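Local coordinates for protein glycosyltransferase (Streptomyces halstedii, PDB 3WAD) that belongs to the glycosyltransferases of the GT-B fold, built from two Rossmann-like domains that face each other across a cleft, at residues F152-W157 with E346-E351; A209-S214 with D397-L402; P220-R225 with G407-V412. All coordinates share one frame; numbering follows the deposited sequence.

How the interactions relate
All three contacts pair an earlier, N-terminal part of the chain with a later, C-terminal one: 152-157, 209-214 and 220-225 come first, then their partners 346-351, 397-402 and 407-412 in the same order. Interactions 1 and 2 have centres 14 Å apart and touch through Met213, whose CE lies against Leu154 and Val349. Interactions 2 and 3, centres 12 Å apart, are joined where Arg225 meets the carbonyls of Asp397 and Pro400. Interactions 1 and 3 lie about 21 Å apart between centres, without touching. Together they run from helix 346-355 to helix 402-415 against the edge of the seven-stranded sheet, where the C-terminal end returns to the N-terminal domain, as in other GT-B proteins.

Interaction 1. Residues F152-W157 with E346-E351; sequences FGLDQW and EGYVAE
Leu154, in the loop between strand 147-150 and helix 156-168, packs against Tyr348 and Val349 on the first turn of helix 346-355, a buried apolar contact between the two Rossmann-like domains of the GT-B fold. Along the helix, Glu346 comes first. Its OE1 turns back to the backbone N of Trp344, while its carbonyl accepts the N-H of Ala350 in the helical pattern. Residues just ahead of it reach the loop, since Asp345 OD1 bonds to the N of Leu154 and Trp344 NE1 to its O, polar ties that hold the backbone on both sides of the leucine side chain.

Tyr348 follows, with its ring anti to the backbone N (chi1 176°), which carries it off the helix toward the loop. Leu154 CD1 approaches the ring obliquely, 3.4 Å from Tyr348 CD2, and the two side chains cross at about a right angle. Elsewhere the ring meets Phe215 edge-to-face and Arg352 in a cation-pi contact.

Val349 completes the patch with one branch. CG1 lies anti to its backbone N, leaving CG2 on the side of the leucine. There Val349 CG2 fits into the fork of the isobutyl group, 3.5 Å from Leu154 CD1 and 3.6 Å from Leu154 CG.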
ATOM      1  N   PHE B 152       7.480  17.974  -1.019  1.00 19.49           N
ATOM      2  CA  PHE B 152       7.788  17.055   0.090  1.00 20.33           C
ATOM      3  C   PHE B 152       8.034  17.919   1.361  1.00 20.51           C
ATOM      4  O   PHE B 152       8.392  17.415   2.441  1.00 21.19           O
ATOM      5  CB  PHE B 152       9.025  16.184  -0.331  1.00 20.38           C
ATOM      6  CG  PHE B 152      10.241  17.006  -0.607  1.00 18.76           C
ATOM      7  CD1 PHE B 152      11.020  17.481   0.479  1.00 22.56           C
ATOM      8  CD2 PHE B 152      10.569  17.368  -1.898  1.00 20.21           C
ATOM      9  CE1 PHE B 152      12.117  18.319   0.219  1.00 18.56           C
ATOM     10  CE2 PHE B 152      11.587  18.168  -2.153  1.00 18.24           C
ATOM     11  CZ  PHE B 152      12.389  18.658  -1.095  1.00 19.04           C
ATOM     12  N   GLY B 153       7.794  19.227   1.245  1.00 21.98           N
ATOM     13  CA  GLY B 153       7.797  20.174   2.403  1.00 20.89           C
ATOM     14  C   GLY B 153       7.367  21.475   1.742  1.00 22.04           C
ATOM     15  O   GLY B 153       6.664  21.460   0.722  1.00 22.52           O
ATOM     16  N   LEU B 154       7.836  22.605   2.247  1.00 22.28           N
ATOM     17  CA  LEU B 154       7.654  23.860   1.527  1.00 23.52           C
ATOM     18  C   LEU B 154       8.361  23.987   0.177  1.00 24.64           C
ATOM     19  O   LEU B 154       9.341  23.301  -0.126  1.00 23.30           O
ATOM     20  CB  LEU B 154       8.045  25.046   2.440  1.00 24.84           C
ATOM     21  CG  LEU B 154       7.500  25.151   3.873  1.00 25.67           C
ATOM     22  CD1 LEU B 154       7.955  26.528   4.497  1.00 26.09           C
ATOM     23  CD2 LEU B 154       5.998  24.982   4.045  1.00 25.24           C
ATOM     24  N   ASP B 155       7.832  24.851  -0.672  1.00 23.72           N
ATOM     25  CA  ASP B 155       8.338  24.980  -2.027  1.00 24.55           C
ATOM     26  C   ASP B 155       9.481  26.013  -2.113  1.00 24.47           C
ATOM     27  O   ASP B 155       9.301  27.083  -2.697  1.00 25.16           O
ATOM     28  CB  ASP B 155       7.188  25.335  -2.974  1.00 24.20           C
ATOM     29  CG  ASP B 155       7.571  25.208  -4.426  1.00 26.07           C
ATOM     30  OD1 ASP B 155       8.673  24.676  -4.817  1.00 24.13           O
ATOM     31  OD2 ASP B 155       6.717  25.639  -5.214  1.00 27.83           O
ATOM     32  N   GLN B 156      10.642  25.684  -1.519  1.00 23.82           N
ATOM     33  CA  GLN B 156      11.801  26.557  -1.560  1.00 24.45           C
ATOM     34  C   GLN B 156      12.145  26.877  -2.994  1.00 25.03           C
ATOM     35  O   GLN B 156      12.549  28.002  -3.335  1.00 26.20           O
ATOM     36  CB  GLN B 156      13.016  25.860  -0.916  1.00 23.69           C
ATOM     37  CG  GLN B 156      12.898  25.574   0.568  1.00 24.09           C
ATOM     38  CD  GLN B 156      12.845  26.816   1.479  1.00 25.73           C
ATOM     39  OE1 GLN B 156      12.661  27.953   1.024  1.00 25.92           O
ATOM     40  NE2 GLN B 156      13.055  26.577   2.808  1.00 24.06           N
ATOM     41  N   TRP B 157      12.050  25.859  -3.862  1.00 23.89           N
ATOM     42  CA  TRP B 157      12.539  26.020  -5.221  1.00 24.90           C
ATOM     43  C   TRP B 157      11.606  26.960  -5.956  1.00 23.60           C
ATOM     44  O   TRP B 157      12.084  27.813  -6.705  1.00 22.12           O
ATOM     45  CB  TRP B 157      12.533  24.648  -5.920  1.00 26.41           C
ATOM     46  CG  TRP B 157      13.225  24.531  -7.270  1.00 27.79           C
ATOM     47  CD1 TRP B 157      12.618  24.359  -8.497  1.00 27.98           C
ATOM     48  CD2 TRP B 157      14.650  24.466  -7.514  1.00 28.08           C
ATOM     49  NE1 TRP B 157      13.583  24.218  -9.483  1.00 29.94           N
ATOM     50  CE2 TRP B 157      14.829  24.284  -8.911  1.00 27.04           C
ATOM     51  CE3 TRP B 157      15.777  24.645  -6.704  1.00 28.97           C
ATOM     52  CZ2 TRP B 157      16.102  24.174  -9.507  1.00 29.52           C
ATOM     53  CZ3 TRP B 157      17.069  24.520  -7.283  1.00 28.94           C
ATOM     54  CH2 TRP B 157      17.212  24.290  -8.692  1.00 29.08           C
ATOM     55  N   GLU B 346      13.012  23.308   7.880  1.00 25.00           N
ATOM     56  CA  GLU B 346      12.647  23.044   9.247  1.00 25.80           C
ATOM     57  C   GLU B 346      12.632  24.315  10.105  1.00 25.42           C
ATOM     58  O   GLU B 346      11.778  24.448  10.998  1.00 26.70           O
ATOM     59  CB  GLU B 346      13.597  22.003   9.870  1.00 27.33           C
ATOM     60  CG  GLU B 346      13.632  20.711   9.148  1.00 26.97           C
ATOM     61  CD  GLU B 346      14.811  20.666   8.205  1.00 28.90           C
ATOM     62  OE1 GLU B 346      15.081  21.606   7.422  1.00 28.03           O
ATOM     63  OE2 GLU B 346      15.524  19.670   8.289  1.00 32.32           O
ATOM     64  N   GLY B 347      13.555  25.234   9.863  1.00 24.61           N
ATOM     65  CA  GLY B 347      13.682  26.479  10.667  1.00 25.41           C
ATOM     66  C   GLY B 347      12.425  27.329  10.494  1.00 26.16           C
ATOM     67  O   GLY B 347      11.787  27.784  11.450  1.00 28.56           O
ATOM     68  N   TYR B 348      12.024  27.465   9.246  1.00 26.63           N
ATOM     69  CA  TYR B 348      10.983  28.375   8.862  1.00 27.11           C
ATOM     70  C   TYR B 348       9.634  27.818   9.284  1.00 26.13           C
ATOM     71  O   TYR B 348       8.811  28.546   9.825  1.00 27.14           O
ATOM     72  CB  TYR B 348      11.050  28.635   7.363  1.00 27.73           C
ATOM     73  CG  TYR B 348       9.910  29.517   6.886  1.00 31.38           C
ATOM     74  CD1 TYR B 348      10.146  30.843   6.604  1.00 33.10           C
ATOM     75  CD2 TYR B 348       8.611  29.004   6.714  1.00 31.26           C
ATOM     76  CE1 TYR B 348       9.149  31.643   6.128  1.00 32.99           C
ATOM     77  CE2 TYR B 348       7.603  29.783   6.241  1.00 32.83           C
ATOM     78  CZ  TYR B 348       7.880  31.115   5.980  1.00 31.86           C
ATOM     79  OH  TYR B 348       6.925  31.923   5.498  1.00 30.00           O
ATOM     80  N   VAL B 349       9.420  26.520   9.085  1.00 24.85           N
ATOM     81  CA  VAL B 349       8.178  25.891   9.542  1.00 23.92           C
ATOM     82  C   VAL B 349       8.129  25.867  11.080  1.00 25.84           C
ATOM     83  O   VAL B 349       7.062  26.041  11.672  1.00 24.65           O
ATOM     84  CB  VAL B 349       8.066  24.501   8.997  1.00 24.44           C
ATOM     85  CG1 VAL B 349       6.915  23.708   9.700  1.00 23.26           C
ATOM     86  CG2 VAL B 349       7.844  24.571   7.445  1.00 21.53           C
ATOM     87  N   ALA B 350       9.289  25.676  11.731  1.00 24.33           N
ATOM     88  CA  ALA B 350       9.290  25.690  13.203  1.00 26.07           C
ATOM     89  C   ALA B 350       8.692  27.012  13.756  1.00 27.58           C
ATOM     90  O   ALA B 350       7.858  26.999  14.663  1.00 26.88           O
ATOM     91  CB  ALA B 350      10.670  25.437  13.787  1.00 24.88           C
ATOM     92  N   GLU B 351       9.063  28.129  13.137  1.00 29.96           N
ATOM     93  CA  GLU B 351       8.587  29.442  13.612  1.00 32.30           C
ATOM     94  C   GLU B 351       7.121  29.599  13.369  1.00 32.03           C
ATOM     95  O   GLU B 351       6.437  30.152  14.218  1.00 32.46           O
ATOM     96  CB  GLU B 351       9.339  30.524  12.895  1.00 32.03           C
ATOM     97  CG  GLU B 351       9.574  31.766  13.660  1.00 41.44           C
ATOM     98  CD  GLU B 351      10.800  32.409  13.023  1.00 52.81           C
ATOM     99  OE1 GLU B 351      11.597  31.583  12.471  1.00 54.61           O
ATOM    100  OE2 GLU B 351      10.948  33.669  13.008  1.00 56.00           O
TER

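Interaction 2. Residues A209-S214 with D397-L402; sequences APPWMS and DALPSL
The branched end of Leu399 and the ring of Pro211 reach toward each other where two loops meet. One loop follows strand 204-206 of the N-terminal Rossmann-like domain. The other links helix 384-397 to helix 402-415, the stretch over which the chain of this GT-B protein passes from the C-terminal domain back to the N-terminal one.

With CG beside the backbone N and anti to the carbonyl carbon (chi1 -66°), Leu399 extends both methyl groups toward the proline pair. CD2 makes the closer approach to the second pyrrolidine ring, where Leu399 CD2 is 3.7 Å from Pro211 CD and 4.1 Å from Pro211 CG. CD1 lies at the junction of the two prolines: Leu399 CD1 is 4.2 Å from both Pro210 CA and Pro210 CB, and equally far from Pro211 CD. Leu399 thus spans both rings with its fork.

The proline pair is held in shape by the short 3-10 turn that Pro211 begins. Pro210 O accepts the N-H of Met213 at 3.1 Å from Met213 N, and Pro211 O likewise accepts the N-H of Ser214. Within this turn, Met213 CB rests on one face of the Trp212 indole, offset toward its rim. That ring also has a cation-pi partner in Arg356 and leans on Ile392 and Glu395 of helix 384-397, a second bridge between the loop and the C-terminal domain.

No hydrogen bond or salt bridge joins the two segments. With one leucine against two rigid rings, buried on the Pro210 side and open to solvent at Pro211, the contact rests on van der Waals and hydrophobic packing and carries little directional constraint of its own.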
ATOM      1  N   ALA B 209       2.341  20.378   2.605  1.00 21.90           N
ATOM      2  CA  ALA B 209       2.273  21.231   3.793  1.00 23.54           C
ATOM      3  C   ALA B 209       0.894  21.997   3.721  1.00 25.55           C
ATOM      4  O   ALA B 209       0.438  22.350   2.610  1.00 24.08           O
ATOM      5  CB  ALA B 209       3.450  22.236   3.773  1.00 22.77           C
ATOM      6  N   PRO B 210       0.243  22.204   4.887  1.00 26.27           N
ATOM      7  CA  PRO B 210      -0.985  23.034   4.994  1.00 27.89           C
ATOM      8  C   PRO B 210      -0.802  24.454   4.508  1.00 28.37           C
ATOM      9  O   PRO B 210       0.285  25.035   4.663  1.00 27.95           O
ATOM     10  CB  PRO B 210      -1.314  23.022   6.470  1.00 28.64           C
ATOM     11  CG  PRO B 210      -0.520  21.835   7.084  1.00 28.05           C
ATOM     12  CD  PRO B 210       0.669  21.652   6.195  1.00 25.72           C
ATOM     13  N   PRO B 211      -1.849  24.993   3.818  1.00 28.57           N
ATOM     14  CA  PRO B 211      -1.778  26.308   3.182  1.00 27.78           C
ATOM     15  C   PRO B 211      -1.347  27.352   4.188  1.00 25.60           C
ATOM     16  O   PRO B 211      -0.579  28.216   3.853  1.00 25.88           O
ATOM     17  CB  PRO B 211      -3.244  26.576   2.751  1.00 28.60           C
ATOM     18  CG  PRO B 211      -3.736  25.188   2.298  1.00 28.70           C
ATOM     19  CD  PRO B 211      -3.100  24.290   3.470  1.00 29.64           C
ATOM     20  N   TRP B 212      -1.773  27.246   5.417  1.00 26.97           N
ATOM     21  CA  TRP B 212      -1.430  28.337   6.418  1.00 29.38           C
ATOM     22  C   TRP B 212       0.070  28.492   6.690  1.00 30.39           C
ATOM     23  O   TRP B 212       0.458  29.493   7.193  1.00 29.68           O
ATOM     24  CB  TRP B 212      -2.175  28.175   7.736  1.00 29.53           C
ATOM     25  CG  TRP B 212      -1.802  26.946   8.549  1.00 30.31           C
ATOM     26  CD1 TRP B 212      -2.464  25.743   8.548  1.00 34.14           C
ATOM     27  CD2 TRP B 212      -0.761  26.827   9.507  1.00 32.40           C
ATOM     28  NE1 TRP B 212      -1.870  24.876   9.429  1.00 35.33           N
ATOM     29  CE2 TRP B 212      -0.819  25.503  10.027  1.00 33.56           C
ATOM     30  CE3 TRP B 212       0.266  27.702   9.966  1.00 33.82           C
ATOM     31  CZ2 TRP B 212       0.106  25.014  10.990  1.00 33.06           C
ATOM     32  CZ3 TRP B 212       1.171  27.221  10.912  1.00 33.06           C
ATOM     33  CH2 TRP B 212       1.061  25.887  11.440  1.00 33.22           C
ATOM     34  N   MET B 213       0.895  27.499   6.379  1.00 30.90           N
ATOM     35  CA  MET B 213       2.313  27.629   6.652  1.00 31.58           C
ATOM     36  C   MET B 213       3.111  27.678   5.356  1.00 32.07           C
ATOM     37  O   MET B 213       4.326  27.767   5.399  1.00 31.82           O
ATOM     38  CB  MET B 213       2.861  26.506   7.576  1.00 31.05           C
ATOM     39  CG  MET B 213       2.608  25.092   7.027  1.00 32.42           C
ATOM     40  SD  MET B 213       3.623  23.765   7.819  1.00 32.38           S
ATOM     41  CE  MET B 213       5.016  23.936   6.816  1.00 32.43           C
ATOM     42  N   SER B 214       2.443  27.621   4.201  1.00 33.79           N
ATOM     43  CA  SER B 214       3.169  27.609   2.929  1.00 34.26           C
ATOM     44  C   SER B 214       3.630  29.003   2.488  1.00 34.09           C
ATOM     45  O   SER B 214       3.056  30.001   2.943  1.00 33.49           O
ATOM     46  CB  SER B 214       2.333  27.002   1.841  1.00 34.58           C
ATOM     47  OG  SER B 214       2.052  25.630   2.171  1.00 40.34           O
ATOM     48  N   ASP B 397      -7.636  18.340   9.233  1.00 25.84           N
ATOM     49  CA  ASP B 397      -8.713  17.345   8.939  1.00 29.49           C
ATOM     50  C   ASP B 397      -9.649  17.786   7.817  1.00 29.46           C
ATOM     51  O   ASP B 397     -10.259  16.955   7.144  1.00 30.21           O
ATOM     52  CB  ASP B 397      -9.574  17.007  10.172  1.00 28.39           C
ATOM     53  CG  ASP B 397      -8.831  16.104  11.209  1.00 35.86           C
ATOM     54  OD1 ASP B 397      -7.851  15.380  10.837  1.00 38.79           O
ATOM     55  OD2 ASP B 397      -9.212  16.141  12.422  1.00 37.14           O
ATOM     56  N   ALA B 398      -9.749  19.094   7.644  1.00 30.99           N
ATOM     57  CA  ALA B 398     -10.667  19.759   6.702  1.00 32.07           C
ATOM     58  C   ALA B 398     -10.016  19.979   5.375  1.00 32.53           C
ATOM     59  O   ALA B 398     -10.676  20.470   4.456  1.00 32.53           O
ATOM     60  CB  ALA B 398     -11.132  21.132   7.301  1.00 31.50           C
ATOM     61  N   LEU B 399      -8.713  19.660   5.236  1.00 30.10           N
ATOM     62  CA  LEU B 399      -8.111  19.737   3.902  1.00 29.23           C
ATOM     63  C   LEU B 399      -8.602  18.661   2.917  1.00 27.97           C
ATOM     64  O   LEU B 399      -9.169  17.664   3.308  1.00 28.17           O
ATOM     65  CB  LEU B 399      -6.562  19.715   3.988  1.00 29.65           C
ATOM     66  CG  LEU B 399      -5.896  20.909   4.651  1.00 30.87           C
ATOM     67  CD1 LEU B 399      -4.350  20.573   4.875  1.00 25.75           C
ATOM     68  CD2 LEU B 399      -6.050  22.091   3.695  1.00 26.65           C
ATOM     69  N   PRO B 400      -8.326  18.813   1.620  1.00 27.92           N
ATOM     70  CA  PRO B 400      -8.979  17.793   0.796  1.00 27.68           C
ATOM     71  C   PRO B 400      -8.403  16.367   1.007  1.00 28.65           C
ATOM     72  O   PRO B 400      -7.173  16.166   1.077  1.00 28.40           O
ATOM     73  CB  PRO B 400      -8.783  18.262  -0.623  1.00 27.36           C
ATOM     74  CG  PRO B 400      -8.241  19.686  -0.556  1.00 28.02           C
ATOM     75  CD  PRO B 400      -7.736  19.917   0.848  1.00 28.64           C
ATOM     76  N   SER B 401      -9.319  15.422   1.159  1.00 27.32           N
ATOM     77  CA  SER B 401      -9.041  14.052   1.430  1.00 29.07           C
ATOM     78  C   SER B 401      -8.217  13.498   0.281  1.00 27.42           C
ATOM     79  O   SER B 401      -8.174  14.094  -0.797  1.00 28.57           O
ATOM     80  CB  SER B 401     -10.372  13.296   1.520  1.00 28.21           C
ATOM     81  OG  SER B 401     -10.789  13.005   0.209  1.00 31.03           O
ATOM     82  N   LEU B 402      -7.576  12.340   0.455  1.00 27.37           N
ATOM     83  CA  LEU B 402      -6.874  11.777  -0.712  1.00 26.04           C
ATOM     84  C   LEU B 402      -7.817  11.410  -1.887  1.00 27.11           C
ATOM     85  O   LEU B 402      -7.443  11.569  -3.045  1.00 23.78           O
ATOM     86  CB  LEU B 402      -5.973  10.558  -0.331  1.00 28.00           C
ATOM     87  CG  LEU B 402      -4.483  10.784   0.034  1.00 27.48           C
ATOM     88  CD1 LEU B 402      -4.287  12.156   0.537  1.00 28.07           C
ATOM     89  CD2 LEU B 402      -4.132   9.811   1.156  1.00 29.15           C
TER

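Interaction 3. Residues P220-R225 with G407-V412; sequences PALSMR and GELVRV
Apolar packing between Leu222 and the helix 402-415 makes up this contact. The side chains of Leu222 and Glu408 cross obliquely, and a bend at chi2 (-82°) keeps the glutamate CD alongside the leucine. Leu222 CD2 therefore touches three carbons in a row, 4.0 Å from Glu408 CB and 4.1 Å from both Glu408 CG and Glu408 CD. The other methyl turns to buried Leu409, with Leu222 CD1 at a loose 4.4 Å from Leu409 CD2.

Polar interactions stay within the helix. A pairing of Glu408 OE1 with Arg411 is doubtful, because the guanidinium is modelled too close to the carboxylate; the same Glu408 OE1 has a long, weak ion pair with Arg415.

Leu222 belongs to the short outermost strand of the parallel N-terminal sheet and is bonded through its backbone to Thr205 and Ala207. The helix lies over this part of the sheet: Leu409 also touches Leu126 and Ile128 of strand 126-130, while Val412 reaches Leu126 and Thr204. The last long helix of the chain therefore packs on the N-terminal Rossmann-like domain, from strand 126-130 to the edge strand 221-222.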
ATOM      1  N   PRO B 220      -0.748  28.405  -8.792  1.00 41.24           N
ATOM      2  CA  PRO B 220      -1.623  27.741  -7.850  1.00 40.97           C
ATOM      3  C   PRO B 220      -1.022  26.340  -7.526  1.00 39.64           C
ATOM      4  O   PRO B 220      -0.141  25.833  -8.258  1.00 40.75           O
ATOM      5  CB  PRO B 220      -2.961  27.679  -8.605  1.00 41.70           C
ATOM      6  CG  PRO B 220      -2.713  28.326  -9.970  1.00 41.69           C
ATOM      7  CD  PRO B 220      -1.236  28.297 -10.176  1.00 41.80           C
ATOM      8  N   ALA B 221      -1.436  25.776  -6.400  1.00 38.39           N
ATOM      9  CA  ALA B 221      -0.907  24.507  -5.868  1.00 35.73           C
ATOM     10  C   ALA B 221      -2.131  23.810  -5.402  1.00 34.95           C
ATOM     11  O   ALA B 221      -2.968  24.443  -4.755  1.00 35.76           O
ATOM     12  CB  ALA B 221      -0.014  24.739  -4.632  1.00 35.33           C
ATOM     13  N   LEU B 222      -2.240  22.519  -5.656  1.00 32.71           N
ATOM     14  CA  LEU B 222      -3.322  21.747  -5.064  1.00 30.87           C
ATOM     15  C   LEU B 222      -2.830  21.505  -3.646  1.00 31.01           C
ATOM     16  O   LEU B 222      -1.631  21.282  -3.430  1.00 28.91           O
ATOM     17  CB  LEU B 222      -3.437  20.417  -5.796  1.00 31.30           C
ATOM     18  CG  LEU B 222      -3.880  20.485  -7.264  1.00 33.33           C
ATOM     19  CD1 LEU B 222      -3.591  19.140  -7.898  1.00 32.92           C
ATOM     20  CD2 LEU B 222      -5.378  20.720  -7.213  1.00 32.25           C
ATOM     21  N   SER B 223      -3.740  21.584  -2.690  1.00 30.13           N
ATOM     22  CA  SER B 223      -3.452  21.179  -1.354  1.00 31.01           C
ATOM     23  C   SER B 223      -4.179  19.893  -1.047  1.00 30.56           C
ATOM     24  O   SER B 223      -5.026  19.411  -1.851  1.00 30.53           O
ATOM     25  CB  SER B 223      -3.796  22.291  -0.368  1.00 32.51           C
ATOM     26  OG  SER B 223      -5.202  22.519  -0.342  1.00 35.35           O
ATOM     27  N   MET B 224      -3.818  19.325   0.090  1.00 28.88           N
ATOM     28  CA  MET B 224      -4.148  17.948   0.401  1.00 29.08           C
ATOM     29  C   MET B 224      -3.973  17.725   1.906  1.00 26.85           C
ATOM     30  O   MET B 224      -3.187  18.388   2.549  1.00 27.19           O
ATOM     31  CB  MET B 224      -3.311  17.010  -0.460  1.00 29.44           C
ATOM     32  CG  MET B 224      -3.047  15.677   0.130  1.00 30.39           C
ATOM     33  SD  MET B 224      -1.996  14.748  -0.934  1.00 32.86           S
ATOM     34  CE  MET B 224      -0.445  15.647  -0.757  1.00 29.77           C
ATOM     35  N   ARG B 225      -4.843  16.906   2.469  1.00 26.17           N
ATOM     36  CA  ARG B 225      -4.703  16.415   3.826  1.00 24.24           C
ATOM     37  C   ARG B 225      -3.623  15.294   3.772  1.00 24.51           C
ATOM     38  O   ARG B 225      -3.924  14.095   3.777  1.00 25.78           O
ATOM     39  CB  ARG B 225      -6.037  15.862   4.297  1.00 22.95           C
ATOM     40  CG  ARG B 225      -6.071  15.496   5.795  1.00 22.73           C
ATOM     41  CD  ARG B 225      -7.427  15.099   6.242  1.00 26.82           C
ATOM     42  NE  ARG B 225      -7.850  13.860   5.540  1.00 27.10           N
ATOM     43  CZ  ARG B 225      -9.106  13.472   5.345  1.00 35.22           C
ATOM     44  NH1 ARG B 225     -10.114  14.239   5.763  1.00 28.51           N
ATOM     45  NH2 ARG B 225      -9.362  12.332   4.702  1.00 33.34           N
ATOM     46  N   GLY B 407      -9.439  12.914  -7.390  1.00 28.52           N
ATOM     47  CA  GLY B 407     -10.434  13.500  -8.293  1.00 30.08           C
ATOM     48  C   GLY B 407      -9.864  14.707  -8.996  1.00 30.44           C
ATOM     49  O   GLY B 407     -10.086  14.865 -10.152  1.00 29.38           O
ATOM     50  N   GLU B 408      -9.065  15.528  -8.299  1.00 31.63           N
ATOM     51  CA  GLU B 408      -8.364  16.617  -8.979  1.00 30.72           C
ATOM     52  C   GLU B 408      -7.329  16.148  -9.941  1.00 30.52           C
ATOM     53  O   GLU B 408      -7.077  16.784 -10.964  1.00 30.57           O
ATOM     54  CB  GLU B 408      -7.660  17.545  -7.976  1.00 30.73           C
ATOM     55  CG  GLU B 408      -8.562  18.147  -7.025  1.00 35.18           C
ATOM     56  CD  GLU B 408      -9.267  19.377  -7.580  1.00 42.87           C
ATOM     57  OE1 GLU B 408      -9.195  19.688  -8.814  1.00 40.02           O
ATOM     58  OE2 GLU B 408      -9.964  20.009  -6.747  1.00 50.45           O
ATOM     59  N   LEU B 409      -6.641  15.048  -9.600  1.00 29.71           N
ATOM     60  CA  LEU B 409      -5.587  14.602 -10.461  1.00 27.47           C
ATOM     61  C   LEU B 409      -6.196  14.070 -11.787  1.00 26.20           C
ATOM     62  O   LEU B 409      -5.566  14.117 -12.828  1.00 24.46           O
ATOM     63  CB  LEU B 409      -4.758  13.483  -9.754  1.00 28.45           C
ATOM     64  CG  LEU B 409      -3.851  14.017  -8.609  1.00 28.74           C
ATOM     65  CD1 LEU B 409      -3.150  12.873  -7.891  1.00 30.23           C
ATOM     66  CD2 LEU B 409      -2.858  15.026  -9.107  1.00 22.48           C
ATOM     67  N   VAL B 410      -7.374  13.462 -11.682  1.00 26.78           N
ATOM     68  CA  VAL B 410      -8.099  12.983 -12.881  1.00 26.58           C
ATOM     69  C   VAL B 410      -8.498  14.227 -13.680  1.00 27.31           C
ATOM     70  O   VAL B 410      -8.392  14.185 -14.892  1.00 28.80           O
ATOM     71  CB  VAL B 410      -9.310  12.093 -12.501  1.00 26.56           C
ATOM     72  CG1 VAL B 410     -10.326  11.904 -13.668  1.00 30.13           C
ATOM     73  CG2 VAL B 410      -8.834  10.696 -12.011  1.00 25.36           C
ATOM     74  N   ARG B 411      -8.914  15.325 -13.017  1.00 29.27           N
ATOM     75  CA  ARG B 411      -9.249  16.565 -13.785  1.00 30.52           C
ATOM     76  C   ARG B 411      -8.020  17.133 -14.431  1.00 30.24           C
ATOM     77  O   ARG B 411      -8.122  17.705 -15.489  1.00 30.99           O
ATOM     78  CB  ARG B 411      -9.980  17.606 -12.940  1.00 31.29           C
ATOM     79  CG  ARG B 411     -11.437  17.124 -12.582  1.00 37.80           C
ATOM     80  CD  ARG B 411     -12.266  18.140 -11.833  1.00 45.37           C
ATOM     81  NE  ARG B 411     -12.908  17.529 -10.651  1.00 53.33           N
ATOM     82  CZ  ARG B 411     -12.455  17.627  -9.393  1.00 56.10           C
ATOM     83  NH1 ARG B 411     -11.348  18.319  -9.123  1.00 58.12           N
ATOM     84  NH2 ARG B 411     -13.107  17.040  -8.390  1.00 56.33           N
ATOM     85  N   VAL B 412      -6.833  16.977 -13.818  1.00 28.97           N
ATOM     86  CA  VAL B 412      -5.580  17.420 -14.485  1.00 27.05           C
ATOM     87  C   VAL B 412      -5.332  16.595 -15.707  1.00 25.84           C
ATOM     88  O   VAL B 412      -4.959  17.147 -16.743  1.00 25.29           O
ATOM     89  CB  VAL B 412      -4.223  17.313 -13.625  1.00 26.52           C
ATOM     90  CG1 VAL B 412      -2.946  17.379 -14.542  1.00 29.73           C
ATOM     91  CG2 VAL B 412      -4.146  18.419 -12.678  1.00 28.85           C
TER